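Local coordinates for PbSGBP-B lipoprotein (PDB 6D2Y), which probably binds polysaccharides at the bacterial surface as a lipoprotein, and carries a bound magnesium ion in this structure, at residues S131-V136 with I201-K206. Sequence-based numbering, arbitrary orientation.
Sequences SAPSVV and IVVSDK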
loop_
_atom_site.group_PDB
_atom_site.type_symbol
_atom_site.label_atom_id
_atom_site.label_comp_id
_atom_site.label_asym_id
_atom_site.label_seq_id
_atom_site.Cartn_x
_atom_site.Cartn_y
_atom_site.Cartn_z
ATOM N N SER A 131 19.838 1.211 1.741
ATOM C CA SER A 131 18.665 0.353 1.827
ATOM C C SER A 131 18.180 -0.050 0.440
ATOM O O SER A 131 18.246 0.730 -0.514
ATOM C CB SER A 131 17.548 1.066 2.589
ATOM O OG SER A 131 16.405 0.239 2.709
ATOM N N ALA A 132 17.700 -1.289 0.335
ATOM C CA ALA A 132 17.095 -1.777 -0.891
ATOM C C ALA A 132 15.802 -1.013 -1.176
ATOM O O ALA A 132 15.243 -0.372 -0.283
ATOM C CB ALA A 132 16.818 -3.275 -0.776
ATOM N N PRO A 133 15.313 -1.052 -2.417
ATOM C CA PRO A 133 14.073 -0.331 -2.729
ATOM C C PRO A 133 12.898 -0.882 -1.936
ATOM O O PRO A 133 12.799 -2.084 -1.686
ATOM C CB PRO A 133 13.891 -0.564 -4.233
ATOM C CG PRO A 133 15.243 -0.912 -4.736
ATOM C CD PRO A 133 15.907 -1.659 -3.622
ATOM N N SER A 134 12.009 0.017 -1.528
ATOM C CA SER A 134 10.756 -0.347 -0.888
ATOM C C SER A 134 9.619 -0.010 -1.839
ATOM O O SER A 134 9.550 1.111 -2.354
ATOM C CB SER A 134 10.576 0.387 0.444
ATOM O OG SER A 134 9.992 1.662 0.249
ATOM N N VAL A 135 8.744 -0.979 -2.084
ATOM C CA VAL A 135 7.623 -0.819 -3.002
ATOM C C VAL A 135 6.342 -0.863 -2.187
ATOM O O VAL A 135 6.104 -1.821 -1.442
ATOM C CB VAL A 135 7.623 -1.902 -4.089
ATOM C CG1 VAL A 135 6.522 -1.632 -5.098
ATOM C CG2 VAL A 135 8.979 -1.965 -4.769
ATOM N N VAL A 136 5.516 0.168 -2.324
ATOM C CA VAL A 136 4.300 0.254 -1.527
ATOM C C VAL A 136 3.063 0.163 -2.410
ATOM O O VAL A 136 2.227 -0.730 -2.223
ATOM C CB VAL A 136 4.292 1.536 -0.674
ATOM C CG1 VAL A 136 2.968 1.666 0.059
ATOM C CG2 VAL A 136 5.448 1.519 0.316
ATOM N N ILE A 201 6.232 -8.698 -9.658
ATOM C CA ILE A 201 6.916 -7.496 -10.115
ATOM C C ILE A 201 8.052 -7.201 -9.149
ATOM O O ILE A 201 7.835 -7.105 -7.934
ATOM C CB ILE A 201 5.950 -6.306 -10.213
ATOM C CG1 ILE A 201 4.855 -6.612 -11.231
ATOM C CG2 ILE A 201 6.698 -5.039 -10.594
ATOM C CD1 ILE A 201 3.816 -5.544 -11.324
ATOM N N VAL A 202 9.260 -7.057 -9.685
ATOM C CA VAL A 202 10.462 -6.856 -8.888
ATOM C C VAL A 202 11.130 -5.561 -9.335
ATOM O O VAL A 202 11.388 -5.370 -10.528
ATOM C CB VAL A 202 11.432 -8.045 -9.019
ATOM C CG1 VAL A 202 12.708 -7.783 -8.235
ATOM C CG2 VAL A 202 10.760 -9.329 -8.547
ATOM N N VAL A 203 11.394 -4.677 -8.378
ATOM C CA VAL A 203 12.152 -3.455 -8.612
ATOM C C VAL A 203 13.565 -3.683 -8.096
ATOM O O VAL A 203 13.762 -3.949 -6.904
ATOM C CB VAL A 203 11.501 -2.246 -7.924
ATOM C CG1 VAL A 203 12.368 -1.006 -8.109
ATOM C CG2 VAL A 203 10.107 -2.013 -8.474
ATOM N N SER A 204 14.546 -3.583 -8.987
ATOM C CA SER A 204 15.930 -3.887 -8.656
ATOM C C SER A 204 16.823 -2.706 -8.995
ATOM O O SER A 204 16.616 -2.030 -10.007
ATOM C CB SER A 204 16.418 -5.133 -9.405
ATOM O OG SER A 204 16.313 -4.959 -10.808
ATOM N N ASP A 205 17.815 -2.465 -8.145
ATOM C CA ASP A 205 18.840 -1.463 -8.414
ATOM C C ASP A 205 20.157 -1.975 -7.837
ATOM O O ASP A 205 20.311 -3.175 -7.585
ATOM C CB ASP A 205 18.418 -0.088 -7.861
ATOM C CG ASP A 205 18.243 -0.078 -6.352
ATOM O OD1 ASP A 205 18.496 -1.112 -5.698
ATOM O OD2 ASP A 205 17.849 0.980 -5.815
ATOM N N LYS A 206 21.108 -1.062 -7.618
ATOM C CA LYS A 206 22.429 -1.459 -7.142
ATOM C C LYS A 206 22.371 -2.103 -5.764
ATOM O O LYS A 206 23.203 -2.960 -5.446
ATOM C CB LYS A 206 23.359 -0.245 -7.115
ATOM C CG LYS A 206 24.831 -0.586 -6.951
ATOM C CD LYS A 206 25.660 0.655 -6.654
ATOM C CE LYS A 206 27.130 0.306 -6.515
ATOM N NZ LYS A 206 27.502 0.118 -5.087
#
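P133 and V135 face V203 and D205 across the interior of the immunoglobulin-like β-sandwich of the IPT/TIG domain, P133 just ahead of edge strand 134-138 of one sheet, the other two on strand 200-205 of the opposing sheet. The closest CA pair, P133 with V203, is 6.9 Å apart, so side chains bridge the gap. V135 and V203 meet at a slant through one methyl each: V135 CG2 lies 3.9 Å from V203 CG2. In both valines CG1 is anti to the backbone N (chi1 -175° and 176°), which leaves CG2 beside that N as the branch that touches. V203 CG1 instead approaches P133 CB at 4.2 Å. I151, A212 and F214 also pack on V135, extending the apolar layer. At the other end, P133 and D205 reach toward each other head-on, and the carboxylate meets the CG-CD side of the pyrrolidine ring in van der Waals contact. D205 OD1 also accepts a hydrogen bond from Y207 N, an Asx turn that restrains the carboxylate's rotation where the chain turns into strand 208-215. D205 OD1 and OD2 each sit 3.4 Å from P133 CG, and only OD1 also comes within 3.4 Å of P133 CD.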